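Local atomic coordinates of spectinomycin phosphotransferase (PDB entry 3I1A), a protein that phosphorylates the antibiotic spectinomycin, probably taking the phosphate from a bound nucleotide with the help of a metal ion, and so confers resistance to it. Residues G247-N252 with P319-I325; L243-G247 with I260-Y264. The contacts are given in a common frame with arbitrary orientation. Where two conformers were deposited one is given. Numbering follows the deposited sequence.

Contact 1 of 2, residues G247-N252 with P319-I325; sequences GGGVGN and PNNVVEI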
ATOM      1  N   GLY A 247      11.135   9.893   4.048  1.00 18.90           N
ATOM      2  CA  GLY A 247      12.446   9.694   4.644  1.00 18.81           C
ATOM      3  C   GLY A 247      12.538   8.288   5.257  1.00 19.48           C
ATOM      4  O   GLY A 247      13.526   7.938   5.916  1.00 19.25           O
ATOM      5  N   GLY A 248      11.518   7.471   5.022  1.00 18.29           N
ATOM      6  CA  GLY A 248      11.486   6.124   5.590  1.00 17.85           C
ATOM      7  C   GLY A 248      12.387   5.099   4.914  1.00 18.84           C
ATOM      8  O   GLY A 248      12.708   4.077   5.501  1.00 17.72           O
ATOM      9  N   GLY A 249      12.767   5.361   3.667  1.00 17.88           N
ATOM     10  CA  GLY A 249      13.655   4.451   2.951  1.00 19.58           C
ATOM     11  C   GLY A 249      13.089   3.164   2.377  1.00 20.42           C
ATOM     12  O   GLY A 249      13.868   2.271   2.003  1.00 19.80           O
ATOM     13  N   VAL A 250      11.766   3.039   2.309  1.00 17.83           N
ATOM     14  CA  VAL A 250      11.158   1.829   1.766  1.00 18.67           C
ATOM     15  C   VAL A 250      11.549   1.694   0.290  1.00 19.20           C
ATOM     16  O   VAL A 250      11.245   2.581  -0.538  1.00 18.99           O
ATOM     17  CB  VAL A 250       9.611   1.854   1.883  1.00 16.57           C
ATOM     18  CG1 VAL A 250       9.003   0.599   1.246  1.00 17.38           C
ATOM     19  CG2 VAL A 250       9.212   1.913   3.336  1.00 17.57           C
ATOM     20  N   GLY A 251      12.223   0.587  -0.022  1.00 20.81           N
ATOM     21  CA  GLY A 251      12.674   0.316  -1.385  1.00 22.49           C
ATOM     22  C   GLY A 251      13.987   0.994  -1.725  1.00 23.91           C
ATOM     23  O   GLY A 251      14.353   1.115  -2.900  1.00 26.04           O
ATOM     24  N   ASN A 252      14.698   1.431  -0.691  1.00 24.53           N
ATOM     25  CA  ASN A 252      15.973   2.114  -0.818  1.00 26.77           C
ATOM     26  C   ASN A 252      15.902   3.444  -1.573  1.00 27.76           C
ATOM     27  O   ASN A 252      16.843   3.844  -2.262  1.00 29.70           O
ATOM     28  CB  ASN A 252      17.027   1.198  -1.444  1.00 30.49           C
ATOM     29  CG  ASN A 252      18.350   1.270  -0.702  1.00 32.92           C
ATOM     30  OD1 ASN A 252      18.671   0.403   0.124  1.00 36.53           O
ATOM     31  ND2 ASN A 252      19.111   2.320  -0.961  1.00 33.22           N
ATOM     32  N   PRO A 319      22.649  -0.744   3.707  1.00 25.58           N
ATOM     33  CA  PRO A 319      22.975   0.632   4.080  1.00 25.08           C
ATOM     34  C   PRO A 319      21.889   1.595   3.628  1.00 25.11           C
ATOM     35  O   PRO A 319      21.468   1.573   2.472  1.00 27.21           O
ATOM     36  CB  PRO A 319      24.295   0.887   3.343  1.00 23.24           C
ATOM     37  CG  PRO A 319      24.932  -0.435   3.342  1.00 25.13           C
ATOM     38  CD  PRO A 319      23.770  -1.361   2.979  1.00 25.65           C
ATOM     39  N   ASN A 320      21.439   2.440   4.547  1.00 24.86           N
ATOM     40  CA  ASN A 320      20.425   3.443   4.251  1.00 25.32           C
ATOM     41  C   ASN A 320      19.066   2.846   3.921  1.00 23.59           C
ATOM     42  O   ASN A 320      18.247   3.508   3.282  1.00 23.64           O
ATOM     43  CB  ASN A 320      20.854   4.326   3.068  1.00 30.53           C
ATOM     44  CG  ASN A 320      22.294   4.781   3.152  1.00 32.97           C
ATOM     45  OD1 ASN A 320      22.897   5.141   2.132  1.00 35.20           O
ATOM     46  ND2 ASN A 320      22.860   4.773   4.359  1.00 35.48           N
ATOM     47  N   ASN A 321      18.818   1.594   4.299  1.00 21.74           N
ATOM     48  CA  ASN A 321      17.501   1.026   4.007  1.00 21.12           C
ATOM     49  C   ASN A 321      16.611   1.165   5.244  1.00 19.05           C
ATOM     50  O   ASN A 321      16.972   1.886   6.188  1.00 19.05           O
ATOM     51  CB  ASN A 321      17.592  -0.431   3.522  1.00 21.27           C
ATOM     52  CG  ASN A 321      16.441  -0.803   2.576  1.00 22.71           C
ATOM     53  OD1 ASN A 321      15.301  -0.971   3.001  1.00 22.09           O
ATOM     54  ND2 ASN A 321      16.737  -0.910   1.285  1.00 23.04           N
ATOM     55  N   VAL A 322      15.468   0.487   5.260  1.00 18.09           N
ATOM     56  CA  VAL A 322      14.529   0.677   6.370  1.00 18.70           C
ATOM     57  C   VAL A 322      15.002   0.428   7.801  1.00 18.62           C
ATOM     58  O   VAL A 322      14.651   1.181   8.712  1.00 17.22           O
ATOM     59  CB  VAL A 322      13.181  -0.069   6.118  1.00 16.63           C
ATOM     60  CG1 VAL A 322      12.505   0.528   4.857  1.00 18.28           C
ATOM     61  CG2 VAL A 322      13.374  -1.583   5.948  1.00 15.59           C
ATOM     62  N   VAL A 323      15.809  -0.604   8.007  1.00 17.65           N
ATOM     63  CA  VAL A 323      16.265  -0.871   9.353  1.00 18.74           C
ATOM     64  C   VAL A 323      17.165   0.228   9.897  1.00 19.49           C
ATOM     65  O   VAL A 323      16.942   0.711  11.007  1.00 20.33           O
ATOM     66  CB  VAL A 323      16.982  -2.243   9.441  1.00 16.61           C
ATOM     67  CG1 VAL A 323      17.572  -2.423  10.853  1.00 16.20           C
ATOM     68  CG2 VAL A 323      15.983  -3.354   9.112  1.00 14.99           C
ATOM     69  N   GLU A 324      18.171   0.638   9.131  0.50 19.26           N
ATOM     70  CA  GLU A 324      19.089   1.672   9.601  0.50 20.21           C
ATOM     71  C   GLU A 324      18.379   2.995   9.856  0.50 20.43           C
ATOM     72  O   GLU A 324      18.716   3.716  10.798  0.50 21.83           O
ATOM     73  CB  GLU A 324      20.241   1.866   8.608  0.50 21.39           C
ATOM     74  CG  GLU A 324      21.095   0.617   8.429  0.50 21.23           C
ATOM     75  CD  GLU A 324      22.409   0.892   7.733  0.50 24.37           C
ATOM     76  OE1 GLU A 324      22.463   1.849   6.932  0.50 23.35           O
ATOM     77  OE2 GLU A 324      23.385   0.143   7.978  0.50 23.94           O
ATOM     78  N   ILE A 325      17.412   3.321   9.008  1.00 20.31           N
ATOM     79  CA  ILE A 325      16.629   4.544   9.181  1.00 20.06           C
ATOM     80  C   ILE A 325      15.715   4.451  10.417  1.00 20.44           C
ATOM     81  O   ILE A 325      15.547   5.431  11.149  1.00 20.71           O
ATOM     82  CB  ILE A 325      15.796   4.827   7.913  1.00 22.14           C
ATOM     83  CG1 ILE A 325      16.734   5.240   6.769  1.00 22.27           C
ATOM     84  CG2 ILE A 325      14.759   5.920   8.185  1.00 22.71           C
ATOM     85  CD1 ILE A 325      16.047   5.362   5.446  1.00 20.88           C
TER
HETATM   86  O   HOH W   1      12.195   2.903   8.055  1.00 16.42           O
HETATM   87  O   HOH W   2      12.773  -1.633   1.752  1.00 20.24           O
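A run of glycines lets a loop lie close against the start of a helix, and Gly247-Gly249 of the segment Gly247-Asn252 illustrates this against Pro319-Ile325. Asn252, Ile325 and Val322 bury the most surface here. Ile325, one turn into the helix, points its CA-to-CB bond toward the loop and spreads over three glycines: its CG2 lies 3.3 Å from Gly247 O, and its CD1 is 3.6 Å from both Gly248 O and Gly249 CA. A beta-carbon on Gly249 would clash with that CD1. Val322 fills the neighbouring space, its CG1 lying 3.6 Å from Gly249 O and 3.9 Å from Val250 CG2. Beyond it a type II beta turn, closed by Asn252 N to Gly249 O at 2.9 Å, reverses the loop and presents Asn252 to the helix start. There Asn321 ND2 donates a 2.6 Å hydrogen bond to Asn252 OD1. Asn321 holds the N-cap position without capping the helix by its side chain; its OD1 accepts instead from the next backbone N, that of Val322, at 2.7 Å. Two waters bridge the segments: one donates to Gly248 O and Val322 O, while the other accepts from Gly251 N and donates to Asn321 OD1. Apolar contact with Val322 and Ile325 predominates along Gly247-Gly249, while the direct side-chain hydrogen bond lies at Asn252. Around the contact, helix 274-297 supplies Ile285 against Val322, Arg281 against Ile325 and Arg284 against Val250, so that both loop and helix 322-329 pack on that long helix of the C-terminal lobe.

Contact 2 of 2, residues L243-G247 with I260-Y264; sequences LMFIG and IQYFY
Leu243-Ile246 forms a type I beta turn, with Met244 (-60/-23°) and Phe245 (-76/-24°) at its centre and Ile246 N bonded to Leu243 O at 3.0 Å. Ile246 then extends (-76/111°), and Gly247 takes a positive phi (82/7°). The partner, Ile260-Tyr264, is regular alpha helix, with Tyr264 N to Ile260 O at 3.0 Å. The backbones come nearest at Gly247 and Ile260, whose CA atoms are 6.0 Å apart; a beta-carbon on Gly247 would strike Ile260 CD1, which sits 3.9 Å from Gly247 CA. Ile246, with both chi angles m, has the most surface covered. Its CG1 lies 3.6 Å from the Phe263 ring centroid, only 3° off the normal, a CH-pi contact over the face, while its CD1 is 3.5 Å from Phe263 CD1. Its CG2 reaches 4.3 Å from Ile260 CG1. Leu243 (m, t) places CD2 3.6 Å from Phe263 CE2 and CD1 at the edge of the Tyr264 ring, 3.7 Å from its OH. A single water joins Leu243 O (2.8 Å) to Tyr264 OH (2.7 Å). Phe263, chi1 t, also meets Leu121 and Leu125. The result is a turn sealed by aliphatic-aromatic packing on a helix, within the helical C-terminal lobe of the kinase-like phosphotransferase fold.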
ATOM      1  N   LEU A 243       3.109   9.512   7.544  1.00 12.75           N
ATOM      2  CA  LEU A 243       4.322  10.318   7.532  1.00 12.93           C
ATOM      3  C   LEU A 243       5.621   9.522   7.673  1.00 12.82           C
ATOM      4  O   LEU A 243       6.671   9.982   7.230  1.00 15.68           O
ATOM      5  CB  LEU A 243       4.244  11.424   8.610  1.00 13.06           C
ATOM      6  CG  LEU A 243       3.117  12.433   8.333  1.00 12.64           C
ATOM      7  CD1 LEU A 243       3.119  13.583   9.395  1.00 13.17           C
ATOM      8  CD2 LEU A 243       3.291  13.008   6.929  1.00 13.89           C
ATOM      9  N   MET A 244       5.545   8.331   8.263  1.00 13.17           N
ATOM     10  CA  MET A 244       6.730   7.517   8.476  1.00 13.32           C
ATOM     11  C   MET A 244       7.438   7.165   7.171  1.00 13.90           C
ATOM     12  O   MET A 244       8.637   6.874   7.166  1.00 14.18           O
ATOM     13  CB  MET A 244       6.361   6.230   9.214  1.00 14.42           C
ATOM     14  CG  MET A 244       5.439   5.311   8.441  1.00 14.80           C
ATOM     15  SD  MET A 244       5.913   3.537   8.579  1.00 15.11           S
ATOM     16  CE  MET A 244       7.111   3.449   7.183  1.00 16.16           C
ATOM     17  N   PHE A 245       6.705   7.208   6.071  1.00 13.59           N
ATOM     18  CA  PHE A 245       7.288   6.872   4.777  1.00 15.06           C
ATOM     19  C   PHE A 245       8.177   7.978   4.208  1.00 16.38           C
ATOM     20  O   PHE A 245       9.066   7.708   3.395  1.00 16.99           O
ATOM     21  CB  PHE A 245       6.176   6.542   3.781  1.00 14.07           C
ATOM     22  CG  PHE A 245       5.476   5.236   4.080  1.00 16.24           C
ATOM     23  CD1 PHE A 245       4.314   5.209   4.857  1.00 14.17           C
ATOM     24  CD2 PHE A 245       6.009   4.029   3.633  1.00 14.21           C
ATOM     25  CE1 PHE A 245       3.695   3.993   5.184  1.00 15.46           C
ATOM     26  CE2 PHE A 245       5.386   2.806   3.959  1.00 14.47           C
ATOM     27  CZ  PHE A 245       4.239   2.793   4.729  1.00 14.13           C
ATOM     28  N   ILE A 246       7.954   9.223   4.632  1.00 16.50           N
ATOM     29  CA  ILE A 246       8.757  10.340   4.113  1.00 16.93           C
ATOM     30  C   ILE A 246      10.100  10.236   4.812  1.00 18.19           C
ATOM     31  O   ILE A 246      10.195  10.421   6.026  1.00 17.52           O
ATOM     32  CB  ILE A 246       8.050  11.690   4.399  1.00 16.09           C
ATOM     33  CG1 ILE A 246       6.596  11.621   3.888  1.00 13.79           C
ATOM     34  CG2 ILE A 246       8.817  12.848   3.745  1.00 15.15           C
ATOM     35  CD1 ILE A 246       6.437  11.316   2.379  1.00 12.96           C
ATOM     36  N   GLY A 247      11.135   9.893   4.048  1.00 18.90           N
ATOM     37  CA  GLY A 247      12.446   9.694   4.644  1.00 18.81           C
ATOM     38  C   GLY A 247      12.538   8.288   5.257  1.00 19.48           C
ATOM     39  O   GLY A 247      13.526   7.938   5.916  1.00 19.25           O
ATOM     40  N   ILE A 260      12.635  15.263   2.473  1.00 20.08           N
ATOM     41  CA  ILE A 260      11.881  15.560   3.681  1.00 19.51           C
ATOM     42  C   ILE A 260      11.529  17.051   3.736  1.00 20.00           C
ATOM     43  O   ILE A 260      10.385  17.431   4.032  1.00 17.84           O
ATOM     44  CB  ILE A 260      12.682  15.124   4.912  1.00 20.41           C
ATOM     45  CG1 ILE A 260      12.896  13.606   4.851  1.00 20.67           C
ATOM     46  CG2 ILE A 260      11.959  15.531   6.186  1.00 19.59           C
ATOM     47  CD1 ILE A 260      13.774  13.075   5.944  1.00 20.01           C
ATOM     48  N   GLN A 261      12.499  17.899   3.409  1.00 18.59           N
ATOM     49  CA  GLN A 261      12.286  19.344   3.405  1.00 20.18           C
ATOM     50  C   GLN A 261      11.206  19.784   2.426  1.00 19.95           C
ATOM     51  O   GLN A 261      10.340  20.588   2.765  1.00 19.37           O
ATOM     52  CB  GLN A 261      13.593  20.075   3.053  1.00 21.19           C
ATOM     53  CG  GLN A 261      13.441  21.588   2.975  1.00 25.76           C
ATOM     54  CD  GLN A 261      14.688  22.277   2.433  1.00 27.44           C
ATOM     55  OE1 GLN A 261      15.723  21.638   2.194  1.00 26.94           O
ATOM     56  NE2 GLN A 261      14.591  23.585   2.228  1.00 30.00           N
ATOM     57  N   TYR A 262      11.269  19.271   1.198  1.00 19.82           N
ATOM     58  CA  TYR A 262      10.286  19.621   0.181  1.00 19.90           C
ATOM     59  C   TYR A 262       8.906  19.089   0.588  1.00 19.76           C
ATOM     60  O   TYR A 262       7.874  19.780   0.461  1.00 16.35           O
ATOM     61  CB  TYR A 262      10.690  19.017  -1.180  1.00 21.80           C
ATOM     62  CG  TYR A 262      12.068  19.387  -1.693  1.00 28.30           C
ATOM     63  CD1 TYR A 262      12.660  18.661  -2.741  1.00 27.30           C
ATOM     64  CD2 TYR A 262      12.788  20.446  -1.139  1.00 27.91           C
ATOM     65  CE1 TYR A 262      13.939  18.987  -3.218  1.00 28.74           C
ATOM     66  CE2 TYR A 262      14.075  20.783  -1.612  1.00 29.94           C
ATOM     67  CZ  TYR A 262      14.640  20.050  -2.644  1.00 30.73           C
ATOM     68  OH  TYR A 262      15.912  20.370  -3.088  1.00 31.51           O
ATOM     69  N   PHE A 263       8.875  17.852   1.076  1.00 17.91           N
ATOM     70  CA  PHE A 263       7.603  17.287   1.500  1.00 15.56           C
ATOM     71  C   PHE A 263       6.923  18.165   2.547  1.00 14.75           C
ATOM     72  O   PHE A 263       5.760  18.538   2.374  1.00 14.53           O
ATOM     73  CB  PHE A 263       7.769  15.889   2.088  1.00 14.92           C
ATOM     74  CG  PHE A 263       6.476  15.310   2.620  1.00 14.68           C
ATOM     75  CD1 PHE A 263       5.587  14.651   1.769  1.00 13.25           C
ATOM     76  CD2 PHE A 263       6.112  15.497   3.963  1.00 13.50           C
ATOM     77  CE1 PHE A 263       4.360  14.191   2.231  1.00 14.55           C
ATOM     78  CE2 PHE A 263       4.877  15.037   4.436  1.00 13.63           C
ATOM     79  CZ  PHE A 263       4.004  14.384   3.569  1.00 12.44           C
ATOM     80  N   TYR A 264       7.637  18.507   3.616  1.00 15.00           N
ATOM     81  CA  TYR A 264       7.017  19.316   4.658  1.00 15.20           C
ATOM     82  C   TYR A 264       6.719  20.734   4.267  1.00 17.24           C
ATOM     83  O   TYR A 264       5.850  21.385   4.864  1.00 15.76           O
ATOM     84  CB  TYR A 264       7.825  19.231   5.943  1.00 16.16           C
ATOM     85  CG  TYR A 264       7.546  17.927   6.645  1.00 14.82           C
ATOM     86  CD1 TYR A 264       8.411  16.839   6.533  1.00 14.34           C
ATOM     87  CD2 TYR A 264       6.367  17.762   7.381  1.00 16.02           C
ATOM     88  CE1 TYR A 264       8.112  15.623   7.138  1.00 15.82           C
ATOM     89  CE2 TYR A 264       6.059  16.556   7.981  1.00 16.88           C
ATOM     90  CZ  TYR A 264       6.926  15.496   7.863  1.00 15.62           C
ATOM     91  OH  TYR A 264       6.614  14.325   8.492  1.00 17.17           O
TER
HETATM   92  O   HOH W   3       8.185  12.086   8.377  1.00 19.02           O

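Overall arrangement
After the N-terminal sheet and the elements that follow, the chain passes helix 240-243 and enters a loop whose successive parts, 243-247 and 247-252, face different partners. The first part closes a short loop in contact 2, meeting helix 257-267 after only twelve intervening residues. The second part waits far longer: contact 1 closes across 66 residues, largely helical, that include helices 257-267, 274-297 and 303-315, before the chain's last helix, 322-329, arrives. Because the segments alternate along the sequence, the two closures cross. They share Gly247, and touch where Val250 CG2 packs 3.9 Å from Phe245 CD2. This single loop thereby joins helix 257-267 to the C-terminal end of the chain within the helical lobe.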